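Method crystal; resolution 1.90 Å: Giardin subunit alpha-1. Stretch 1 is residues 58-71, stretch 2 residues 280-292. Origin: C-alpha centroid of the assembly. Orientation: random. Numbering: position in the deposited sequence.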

# COMPACT_ATOMS: atom_id res chain seq x y z
N LEU A 58 -11.06 -21.74 -7.34
CA LEU A 58 -9.66 -21.90 -7.03
C LEU A 58 -9.37 -22.71 -5.76
O LEU A 58 -10.19 -22.84 -4.87
CB LEU A 58 -8.99 -20.51 -6.98
CG LEU A 58 -8.47 -19.95 -8.32
CD1 LEU A 58 -9.29 -20.54 -9.46
CD2 LEU A 58 -8.50 -18.43 -8.35
N LYS A 59 -8.13 -23.21 -5.75
CA LYS A 59 -7.65 -23.98 -4.64
C LYS A 59 -7.51 -23.08 -3.46
O LYS A 59 -8.24 -23.25 -2.49
CB LYS A 59 -6.34 -24.69 -4.96
N GLY A 60 -6.67 -22.13 -3.47
CA GLY A 60 -6.68 -21.37 -2.25
C GLY A 60 -5.30 -20.89 -1.93
O GLY A 60 -4.38 -21.06 -2.69
N GLY A 61 -5.15 -20.34 -0.76
CA GLY A 61 -3.84 -19.80 -0.50
C GLY A 61 -3.94 -18.33 -0.84
O GLY A 61 -5.02 -17.84 -1.17
N SER A 62 -2.83 -17.63 -0.70
CA SER A 62 -2.81 -16.19 -0.93
C SER A 62 -3.19 -15.82 -2.36
O SER A 62 -3.62 -14.70 -2.62
CB SER A 62 -1.45 -15.59 -0.57
OG SER A 62 -1.26 -15.53 0.83
N GLU A 63 -3.01 -16.77 -3.29
CA GLU A 63 -3.33 -16.56 -4.70
C GLU A 63 -4.82 -16.31 -4.89
O GLU A 63 -5.21 -15.35 -5.55
CB GLU A 63 -2.90 -17.76 -5.55
CG GLU A 63 -1.40 -17.92 -5.76
CD GLU A 63 -0.74 -18.70 -4.65
OE1 GLU A 63 -1.43 -18.97 -3.64
OE2 GLU A 63 0.46 -19.06 -4.79
N GLU A 64 -5.64 -17.19 -4.33
CA GLU A 64 -7.08 -17.04 -4.47
C GLU A 64 -7.55 -15.78 -3.74
O GLU A 64 -8.33 -15.00 -4.28
CB GLU A 64 -7.82 -18.30 -3.97
CG GLU A 64 -8.49 -18.14 -2.62
CD GLU A 64 -9.49 -19.25 -2.33
OE1 GLU A 64 -9.97 -19.33 -1.18
OE2 GLU A 64 -9.80 -20.05 -3.25
N SER A 65 -7.04 -15.57 -2.53
CA SER A 65 -7.42 -14.40 -1.74
C SER A 65 -7.15 -13.10 -2.49
O SER A 65 -8.01 -12.21 -2.51
CB SER A 65 -6.68 -14.40 -0.40
OG SER A 65 -7.14 -15.45 0.43
N LEU A 66 -5.97 -13.00 -3.09
CA LEU A 66 -5.59 -11.85 -3.91
C LEU A 66 -6.56 -11.63 -5.08
O LEU A 66 -7.00 -10.49 -5.32
CB LEU A 66 -4.16 -12.02 -4.43
CG LEU A 66 -3.68 -11.03 -5.51
CD1 LEU A 66 -3.91 -9.58 -5.09
CD2 LEU A 66 -2.20 -11.23 -5.87
N LEU A 67 -6.87 -12.70 -5.80
CA LEU A 67 -7.77 -12.60 -6.95
C LEU A 67 -9.18 -12.16 -6.56
O LEU A 67 -9.80 -11.33 -7.25
CB LEU A 67 -7.78 -13.92 -7.75
CG LEU A 67 -6.41 -14.25 -8.36
CD1 LEU A 67 -6.38 -15.62 -9.03
CD2 LEU A 67 -5.98 -13.16 -9.34
N MET A 68 -9.67 -12.70 -5.45
CA MET A 68 -10.92 -12.26 -4.82
C MET A 68 -10.90 -10.78 -4.48
O MET A 68 -11.84 -10.05 -4.79
CB MET A 68 -11.19 -13.05 -3.53
CG MET A 68 -11.42 -14.54 -3.73
SD MET A 68 -11.55 -15.42 -2.17
CE MET A 68 -13.01 -14.67 -1.43
N ASP A 69 -9.83 -10.35 -3.83
CA ASP A 69 -9.68 -8.96 -3.40
C ASP A 69 -9.83 -8.00 -4.58
O ASP A 69 -10.49 -6.96 -4.47
CB ASP A 69 -8.29 -8.74 -2.77
CG ASP A 69 -8.14 -9.41 -1.41
OD1 ASP A 69 -9.15 -9.87 -0.82
OD2 ASP A 69 -7.00 -9.46 -0.90
N LEU A 70 -9.21 -8.35 -5.70
CA LEU A 70 -9.23 -7.51 -6.90
C LEU A 70 -10.64 -7.27 -7.44
O LEU A 70 -10.88 -6.30 -8.17
CB LEU A 70 -8.33 -8.08 -7.99
CG LEU A 70 -6.84 -8.04 -7.63
CD1 LEU A 70 -6.03 -8.98 -8.53
CD2 LEU A 70 -6.29 -6.62 -7.68
N PHE A 71 -11.57 -8.14 -7.07
CA PHE A 71 -12.96 -7.99 -7.52
C PHE A 71 -13.91 -7.74 -6.36
O PHE A 71 -15.16 -7.84 -6.48
CB PHE A 71 -13.37 -9.16 -8.42
CG PHE A 71 -12.67 -9.14 -9.75
CD1 PHE A 71 -12.97 -8.15 -10.68
CD2 PHE A 71 -11.66 -10.05 -10.05
CE1 PHE A 71 -12.31 -8.10 -11.90
CE2 PHE A 71 -11.01 -10.01 -11.26
CZ PHE A 71 -11.33 -9.04 -12.19
N PHE A 280 9.29 -15.76 -5.32
CA PHE A 280 7.96 -16.36 -5.17
C PHE A 280 7.81 -17.69 -5.92
O PHE A 280 8.50 -17.92 -6.92
CB PHE A 280 6.89 -15.34 -5.60
CG PHE A 280 6.80 -14.17 -4.66
CD1 PHE A 280 5.91 -14.19 -3.60
CD2 PHE A 280 7.64 -13.08 -4.81
CE1 PHE A 280 5.84 -13.13 -2.71
CE2 PHE A 280 7.58 -12.02 -3.92
CZ PHE A 280 6.69 -12.05 -2.87
N ASP A 281 6.93 -18.56 -5.44
CA ASP A 281 6.80 -19.90 -6.02
C ASP A 281 6.13 -19.94 -7.39
O ASP A 281 5.69 -18.91 -7.92
CB ASP A 281 6.13 -20.90 -5.05
CG ASP A 281 4.62 -20.69 -4.92
OD1 ASP A 281 3.97 -20.22 -5.89
OD2 ASP A 281 4.07 -20.99 -3.83
N LYS A 282 6.06 -21.15 -7.94
CA LYS A 282 5.61 -21.39 -9.31
C LYS A 282 4.21 -20.85 -9.59
O LYS A 282 3.93 -20.40 -10.70
CB LYS A 282 5.64 -22.89 -9.61
CG LYS A 282 6.19 -23.21 -10.98
CD LYS A 282 6.49 -24.69 -11.12
CE LYS A 282 5.23 -25.52 -11.18
NZ LYS A 282 5.57 -26.97 -11.34
N ARG A 283 3.34 -20.95 -8.59
CA ARG A 283 1.95 -20.49 -8.70
C ARG A 283 1.83 -18.97 -8.53
O ARG A 283 1.30 -18.28 -9.40
CB ARG A 283 1.08 -21.23 -7.67
CG ARG A 283 -0.41 -20.91 -7.74
CD ARG A 283 -1.15 -21.57 -6.59
NE ARG A 283 -2.59 -21.27 -6.58
CZ ARG A 283 -3.37 -21.46 -5.53
NH1 ARG A 283 -2.87 -21.92 -4.39
NH2 ARG A 283 -4.67 -21.17 -5.60
N MET A 284 2.33 -18.46 -7.41
CA MET A 284 2.17 -17.04 -7.08
C MET A 284 2.89 -16.10 -8.03
O MET A 284 2.36 -15.05 -8.39
CB MET A 284 2.67 -16.78 -5.65
CG MET A 284 2.71 -15.30 -5.28
SD MET A 284 1.04 -14.57 -5.18
CE MET A 284 0.40 -15.43 -3.75
N ALA A 285 4.11 -16.46 -8.42
CA ALA A 285 4.94 -15.55 -9.20
C ALA A 285 4.32 -15.06 -10.52
O ALA A 285 4.32 -13.86 -10.81
CB ALA A 285 6.33 -16.14 -9.44
N PRO A 286 3.80 -15.99 -11.35
CA PRO A 286 3.22 -15.51 -12.60
C PRO A 286 2.02 -14.59 -12.35
O PRO A 286 1.78 -13.66 -13.11
CB PRO A 286 2.77 -16.80 -13.31
CG PRO A 286 2.79 -17.86 -12.26
CD PRO A 286 3.84 -17.46 -11.27
N ILE A 287 1.29 -14.86 -11.28
CA ILE A 287 0.16 -14.02 -10.92
C ILE A 287 0.66 -12.60 -10.63
O ILE A 287 0.14 -11.64 -11.19
CB ILE A 287 -0.61 -14.58 -9.72
CG1 ILE A 287 -1.34 -15.87 -10.13
CG2 ILE A 287 -1.59 -13.54 -9.18
CD1 ILE A 287 -1.94 -16.64 -8.97
N LEU A 288 1.67 -12.48 -9.77
CA LEU A 288 2.19 -11.16 -9.42
C LEU A 288 2.78 -10.42 -10.62
O LEU A 288 2.47 -9.24 -10.84
CB LEU A 288 3.21 -11.24 -8.27
CG LEU A 288 2.74 -11.70 -6.88
CD1 LEU A 288 3.92 -11.72 -5.89
CD2 LEU A 288 1.58 -10.83 -6.35
N ARG A 289 3.59 -11.10 -11.41
CA ARG A 289 4.18 -10.49 -12.59
C ARG A 289 3.10 -10.01 -13.58
O ARG A 289 3.26 -9.03 -14.20
CB ARG A 289 5.20 -11.38 -13.30
CG ARG A 289 6.53 -11.57 -12.59
CD ARG A 289 7.44 -12.52 -13.34
NE ARG A 289 8.19 -11.78 -14.32
CZ ARG A 289 9.19 -12.25 -15.05
NH1 ARG A 289 9.60 -13.47 -14.90
NH2 ARG A 289 9.78 -11.47 -15.90
N THR A 290 2.01 -10.72 -13.71
CA THR A 290 0.90 -10.28 -14.55
C THR A 290 0.31 -8.97 -14.02
O THR A 290 0.19 -7.98 -14.74
CB THR A 290 -0.21 -11.35 -14.63
OG1 THR A 290 0.34 -12.58 -15.11
CG2 THR A 290 -1.31 -10.90 -15.58
N LEU A 291 -0.04 -8.98 -12.74
CA LEU A 291 -0.69 -7.82 -12.11
C LEU A 291 0.18 -6.57 -12.10
O LEU A 291 -0.34 -5.47 -12.23
CB LEU A 291 -1.18 -8.16 -10.70
CG LEU A 291 -2.25 -9.25 -10.61
CD1 LEU A 291 -2.38 -9.80 -9.19
CD2 LEU A 291 -3.61 -8.72 -11.11
N TRP A 292 1.50 -6.75 -11.96
CA TRP A 292 2.42 -5.62 -11.88
C TRP A 292 2.98 -5.24 -13.24
O TRP A 292 3.74 -4.27 -13.36
CB TRP A 292 3.54 -5.88 -10.86
CG TRP A 292 3.04 -5.78 -9.46
CD1 TRP A 292 2.71 -6.82 -8.63
CD2 TRP A 292 2.75 -4.58 -8.74
NE1 TRP A 292 2.26 -6.33 -7.42
CE2 TRP A 292 2.29 -4.96 -7.46
CE3 TRP A 292 2.88 -3.22 -9.04
CZ2 TRP A 292 1.93 -4.02 -6.49
CZ3 TRP A 292 2.52 -2.29 -8.07
CH2 TRP A 292 2.05 -2.70 -6.82

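Two helices from distant parts of one chain, 62-70 and a second running through 284-292, lie side by side with their N-to-C directions 25° apart and their axes 10.6 Å apart at closest approach. The CA atoms of E63 and M284, 6.0 Å apart, are the nearest across the pair; the polar contacts cluster near the helix starts, and the apolar packing lies further along.

The first residue of stretch 2 to matter here is D281, which caps the helix that follows: D281 OD1 accepts from M284 N at 2.8 Å and, weakly, from R283 N at 2.9 Å. The same D281 OD1 sits 3.9 Å from E63 OE2, like charge near like.

R283 supplies positive charge close to E63. Its extended side chain, t at each of the first three chi angles, reaches the loop before helix 62-70, where R283 NH1 donates a very short 2.4 Å hydrogen bond to G60 O at the guanidinium edge. E63 OE1 lies over one face, 3.4 Å from R283 NH1; this salt bridge is held by charge alone, because no N-H points at the oxygen. The phi/psi values of G60 and G61 themselves call for glycine, and a CB on G61 would also come 3.4 Å from R283 NH1.

M284 turns its chain end back to the start of the partner helix, placing M284 CE 3.7 Å from S62 CB. One turn on, I287 points toward stretch 1 and changes the chemistry: I287 CD1 packs 3.5 Å from E63 CG, the aliphatic part of the glutamate, while I287 CG2 lies 4.1 Å from L66 CD2.

L288 has its CA-to-CB bond sideways, but the end of its side chain comes nearer, with L288 CD2 3.8 Å from L66 CD2. L291 then closes the seam, with L291 CD1 3.6 Å from L66 CD2 and L291 CD2 3.5 Å from L70 CD1. L66 thus meets I287, L288 and L291, with CD2 its nearest atom to each, an apolar continuation of the charged opening.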